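Local coordinates for FHA domain-containing protein FhaA (Mycobacterium tuberculosis, PDB 3PO8) that regulates cell growth and peptidoglycan synthesis by binding MviN, its FHA domain recognising phosphothreonine-containing partner proteins, at residues G3-T7 / W51-V55; Q19-G23 / E48-D52. All coordinates share one frame; numbering follows the deposited sequence.

Interaction 1: G3-T7 / W51-V55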
loop_
_atom_site.group_PDB
_atom_site.type_symbol
_atom_site.label_atom_id
_atom_site.label_comp_id
_atom_site.label_asym_id
_atom_site.label_seq_id
_atom_site.Cartn_x
_atom_site.Cartn_y
_atom_site.Cartn_z
ATOM N N GLY A 3 -4.697 -19.541 6.384
ATOM C CA GLY A 3 -3.783 -18.436 5.978
ATOM C C GLY A 3 -4.541 -17.404 5.164
ATOM O O GLY A 3 -5.634 -17.665 4.651
ATOM N N THR A 4 -3.945 -16.221 5.064
ATOM C CA THR A 4 -4.552 -15.080 4.396
ATOM C C THR A 4 -3.547 -14.506 3.437
ATOM O O THR A 4 -2.341 -14.638 3.622
ATOM C CB THR A 4 -4.915 -13.966 5.419
ATOM O OG1 THR A 4 -5.769 -14.518 6.428
ATOM C CG2 THR A 4 -5.585 -12.754 4.735
ATOM N N SER A 5 -4.059 -13.855 2.405
ATOM C CA SER A 5 -3.236 -13.067 1.537
ATOM C C SER A 5 -3.886 -11.717 1.345
ATOM O O SER A 5 -5.081 -11.549 1.483
ATOM C CB SER A 5 -3.059 -13.770 0.205
ATOM O OG SER A 5 -2.351 -12.946 -0.696
ATOM N N VAL A 6 -3.062 -10.738 1.022
ATOM C CA VAL A 6 -3.535 -9.380 0.832
ATOM C C VAL A 6 -3.103 -8.896 -0.535
ATOM O O VAL A 6 -1.935 -9.055 -0.922
ATOM C CB VAL A 6 -2.955 -8.397 1.885
ATOM C CG1 VAL A 6 -3.414 -6.947 1.573
ATOM C CG2 VAL A 6 -3.359 -8.803 3.299
ATOM N N THR A 7 -4.049 -8.318 -1.261
ATOM C CA THR A 7 -3.762 -7.663 -2.527
ATOM C C THR A 7 -4.009 -6.182 -2.462
ATOM O O THR A 7 -4.898 -5.684 -1.752
ATOM C CB THR A 7 -4.560 -8.244 -3.702
ATOM O OG1 THR A 7 -5.961 -8.173 -3.410
ATOM C CG2 THR A 7 -4.145 -9.654 -3.946
ATOM N N TRP A 51 3.957 -7.334 6.524
ATOM C CA TRP A 51 3.021 -8.449 6.496
ATOM C C TRP A 51 3.637 -9.692 7.125
ATOM O O TRP A 51 4.733 -10.079 6.774
ATOM C CB TRP A 51 2.673 -8.732 5.038
ATOM C CG TRP A 51 1.770 -9.896 4.787
ATOM C CD1 TRP A 51 2.056 -10.983 4.019
ATOM C CD2 TRP A 51 0.426 -10.076 5.249
ATOM N NE1 TRP A 51 0.984 -11.833 3.992
ATOM C CE2 TRP A 51 -0.037 -11.288 4.720
ATOM C CE3 TRP A 51 -0.436 -9.329 6.071
ATOM C CZ2 TRP A 51 -1.305 -11.781 5.001
ATOM C CZ3 TRP A 51 -1.710 -9.806 6.320
ATOM C CH2 TRP A 51 -2.129 -11.029 5.790
ATOM N N ASP A 52 2.917 -10.335 8.035
ATOM C CA ASP A 52 3.415 -11.570 8.647
ATOM C C ASP A 52 2.488 -12.739 8.366
ATOM O O ASP A 52 2.503 -13.721 9.107
ATOM C CB ASP A 52 3.529 -11.397 10.152
ATOM C CG ASP A 52 2.168 -11.376 10.833
ATOM O OD1 ASP A 52 1.165 -11.068 10.141
ATOM O OD2 ASP A 52 2.101 -11.664 12.052
ATOM N N GLY A 53 1.675 -12.651 7.323
ATOM C CA GLY A 53 0.667 -13.673 7.026
ATOM C C GLY A 53 -0.672 -13.549 7.743
ATOM O O GLY A 53 -1.611 -14.312 7.469
ATOM N N GLN A 54 -0.778 -12.602 8.660
ATOM C CA GLN A 54 -1.980 -12.416 9.439
ATOM C C GLN A 54 -2.410 -10.957 9.499
ATOM O O GLN A 54 -3.570 -10.646 9.274
ATOM C CB GLN A 54 -1.747 -12.904 10.861
ATOM C CG GLN A 54 -1.567 -14.401 10.970
ATOM C CD GLN A 54 -2.890 -15.145 11.023
ATOM O OE1 GLN A 54 -3.670 -15.132 10.062
ATOM N NE2 GLN A 54 -3.146 -15.813 12.150
ATOM N N VAL A 55 -1.456 -10.088 9.829
ATOM C CA VAL A 55 -1.688 -8.670 10.060
ATOM C C VAL A 55 -0.851 -7.846 9.103
ATOM O O VAL A 55 0.333 -8.118 8.950
ATOM C CB VAL A 55 -1.284 -8.312 11.507
ATOM C CG1 VAL A 55 -1.286 -6.782 11.738
ATOM C CG2 VAL A 55 -2.202 -9.038 12.494
HETATM O O HOH W 1 0.106 -14.084 2.389
HETATM O O HOH W 2 -1.166 -16.287 5.806
HETATM O O HOH W 3 -5.288 -12.611 8.465
#
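Thr4, at the start of strand 4-10, faces the loop after strand 47-51, and the backbones come closest at Thr4 and Gly53, whose CA atoms lie 6.0 Å apart. Beside this approach lies the indole of Trp51. With CG trans to the backbone N (chi1 177°), it reaches across to the first strand, where the CG2 methyl of Val6 sits over the six-membered ring in a CH-pi contact, 3.8 Å from the centroid. The opposite face is covered by the loop, with Gly53 N 3.3 Å above the ring plane, over its centre, and Gln54 N nearer the rim. Asp52 OD1 accepts from Gln54 N in an Asx turn and, almost straight, from Val55 N at 2.8 Å, which extends it to an Asx motif. At the indole edge, Thr4 O lies in the ring plane, 3.3 Å from Trp51 CZ2. Water 1 bonds to both Thr4 O and Trp51 NE1, and water 2 links Thr4 N to Gly53 O. The Thr4 hydroxyl, turned beside its backbone N (chi1 -56°), shares water 3 with Gln54 O. The indole, packed on both faces, thus joins the two sheets of the FHA sandwich, while three waters replace direct hydrogen bonds.

Interaction 2: Q19-G23 / E48-D52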
loop_
_atom_site.group_PDB
_atom_site.type_symbol
_atom_site.label_atom_id
_atom_site.label_comp_id
_atom_site.label_asym_id
_atom_site.label_seq_id
_atom_site.Cartn_x
_atom_site.Cartn_y
_atom_site.Cartn_z
ATOM N N GLN A 19 0.575 -8.323 -4.726
ATOM C CA GLN A 19 0.283 -9.200 -3.612
ATOM C C GLN A 19 1.365 -9.063 -2.554
ATOM O O GLN A 19 2.535 -9.214 -2.854
ATOM C CB GLN A 19 0.167 -10.647 -4.081
ATOM C CG GLN A 19 -0.330 -11.573 -2.999
ATOM C CD GLN A 19 -0.884 -12.864 -3.527
ATOM O OE1 GLN A 19 -0.315 -13.918 -3.294
ATOM N NE2 GLN A 19 -1.996 -12.789 -4.243
ATOM N N LEU A 20 0.960 -8.826 -1.307
ATOM C CA LEU A 20 1.944 -8.644 -0.247
ATOM C C LEU A 20 2.764 -9.900 -0.067
ATOM O O LEU A 20 2.229 -11.032 -0.100
ATOM C CB LEU A 20 1.325 -8.293 1.101
ATOM C CG LEU A 20 0.514 -7.015 1.198
ATOM C CD1 LEU A 20 0.136 -6.750 2.639
ATOM C CD2 LEU A 20 1.287 -5.854 0.642
ATOM N N ARG A 21 4.051 -9.707 0.155
ATOM C CA ARG A 21 4.937 -10.778 0.577
ATOM C C ARG A 21 5.222 -10.638 2.059
ATOM O O ARG A 21 5.101 -9.553 2.629
ATOM C CB ARG A 21 6.255 -10.683 -0.192
ATOM C CG ARG A 21 6.095 -10.703 -1.716
ATOM C CD ARG A 21 7.423 -10.550 -2.458
ATOM N NE ARG A 21 7.421 -9.435 -3.412
ATOM C CZ ARG A 21 8.518 -8.884 -3.941
ATOM N NH1 ARG A 21 9.734 -9.328 -3.622
ATOM N NH2 ARG A 21 8.405 -7.876 -4.791
ATOM N N GLU A 22 5.621 -11.726 2.694
ATOM C CA GLU A 22 6.044 -11.673 4.076
ATOM C C GLU A 22 7.209 -10.702 4.200
ATOM O O GLU A 22 8.119 -10.670 3.376
ATOM C CB GLU A 22 6.451 -13.076 4.540
ATOM C CG GLU A 22 6.866 -13.163 5.983
ATOM C CD GLU A 22 7.145 -14.584 6.416
ATOM O OE1 GLU A 22 6.523 -15.524 5.855
ATOM O OE2 GLU A 22 7.996 -14.742 7.325
ATOM N N GLY A 23 7.152 -9.875 5.235
ATOM C CA GLY A 23 8.168 -8.902 5.487
ATOM C C GLY A 23 7.703 -7.520 5.091
ATOM O O GLY A 23 6.527 -7.170 5.171
ATOM N N GLU A 48 5.508 1.776 3.692
ATOM C CA GLU A 48 5.775 0.365 3.788
ATOM C C GLU A 48 4.565 -0.337 4.324
ATOM O O GLU A 48 3.843 0.209 5.133
ATOM C CB GLU A 48 6.992 0.112 4.678
ATOM C CG GLU A 48 6.799 0.152 6.146
ATOM C CD GLU A 48 7.957 -0.506 6.937
ATOM O OE1 GLU A 48 8.695 -1.398 6.411
ATOM O OE2 GLU A 48 8.092 -0.114 8.108
ATOM N N ILE A 49 4.337 -1.552 3.859
ATOM C CA ILE A 49 3.344 -2.427 4.457
ATOM C C ILE A 49 4.094 -3.650 4.936
ATOM O O ILE A 49 4.752 -4.329 4.148
ATOM C CB ILE A 49 2.210 -2.820 3.526
ATOM C CG1 ILE A 49 1.443 -1.567 3.089
ATOM C CG2 ILE A 49 1.256 -3.761 4.243
ATOM C CD1 ILE A 49 0.448 -1.728 1.949
ATOM N N ARG A 50 4.000 -3.905 6.234
ATOM C CA ARG A 50 4.640 -5.037 6.882
ATOM C C ARG A 50 3.634 -6.153 7.043
ATOM O O ARG A 50 2.590 -5.933 7.619
ATOM C CB ARG A 50 5.200 -4.590 8.216
ATOM C CG ARG A 50 6.263 -3.500 8.010
ATOM C CD ARG A 50 7.093 -3.187 9.242
ATOM N NE ARG A 50 6.277 -2.876 10.398
ATOM C CZ ARG A 50 5.951 -1.652 10.813
ATOM N NH1 ARG A 50 6.344 -0.576 10.163
ATOM N NH2 ARG A 50 5.199 -1.513 11.893
ATOM N N TRP A 51 3.957 -7.334 6.524
ATOM C CA TRP A 51 3.021 -8.449 6.496
ATOM C C TRP A 51 3.637 -9.692 7.125
ATOM O O TRP A 51 4.733 -10.079 6.774
ATOM C CB TRP A 51 2.673 -8.732 5.038
ATOM C CG TRP A 51 1.770 -9.896 4.787
ATOM C CD1 TRP A 51 2.056 -10.983 4.019
ATOM C CD2 TRP A 51 0.426 -10.076 5.249
ATOM N NE1 TRP A 51 0.984 -11.833 3.992
ATOM C CE2 TRP A 51 -0.037 -11.288 4.720
ATOM C CE3 TRP A 51 -0.436 -9.329 6.071
ATOM C CZ2 TRP A 51 -1.305 -11.781 5.001
ATOM C CZ3 TRP A 51 -1.710 -9.806 6.320
ATOM C CH2 TRP A 51 -2.129 -11.029 5.790
ATOM N N ASP A 52 2.917 -10.335 8.035
ATOM C CA ASP A 52 3.415 -11.570 8.647
ATOM C C ASP A 52 2.488 -12.739 8.366
ATOM O O ASP A 52 2.503 -13.721 9.107
ATOM C CB ASP A 52 3.529 -11.397 10.152
ATOM C CG ASP A 52 2.168 -11.376 10.833
ATOM O OD1 ASP A 52 1.165 -11.068 10.141
ATOM O OD2 ASP A 52 2.101 -11.664 12.052
#
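Trp51 O takes two contacts from residues 22-23: a hydrogen bond from Gly23 N at 2.9 Å and a weaker CA-H...O contact from Glu22 CA at 3.4 Å. The return bond, Trp51 N to Gly23 O, completes an antiparallel hydrogen-bonded pair that begins the pairing of strand 23-28 with strand 47-51 in one sheet of the FHA beta-sandwich. Gly23 O is also approached by Arg50 CA, so each carbonyl of the pair receives one N-H and one C-H. Gly23 has a positive phi (104°), and at its backbone angles a CB would collide with the carbonyl O of Glu22. Residues 20-22 make the passage from strand 17-19 of the other sheet. Here Leu20 supplies the apolar packing: with CG beside the backbone N (chi1 -61°), the branch carries CD1 to Ile49 CG2, 3.6 Å away, while CB rests over the five-membered ring of Trp51, 4.3 Å from the centroid. The Leu20 and Ile49 side chains run roughly perpendicular to each other. The next peptide group, Arg21 to Glu22, lies against the ring edge near the indole plane, where Arg21 O is 3.6 Å from Trp51 CD1. Arg21 O also accepts from Asn25 ND2, which donates to Ile49 O as well and so ties the passage to the strand. Arg50, whose CB points away from residues 19-23, forms a salt bridge with Glu48 and, through NH2, another with Glu76. Glu48 OE2 lies in the guanidinium plane, 2.7 Å from Arg50 NH1, yet is met from well above its own carboxylate plane.

Interactions 1 and 2, with centres about 7 Å apart, share Trp51, whose indole is common to both. Val6 from interaction 1 and Leu20 from interaction 2 lie over the same indole face, the former at the six-membered and the latter at the five-membered ring. These two residues are themselves joined through their backbones, Val6 O lying 2.9 Å from Leu20 N in a probable hydrogen bond. The result is a continuous packing layer at one end of the sandwich, near the chain termini. In FHA domains phosphothreonine is bound by loops at the end away from the termini, so both contacts probably belong to the scaffold.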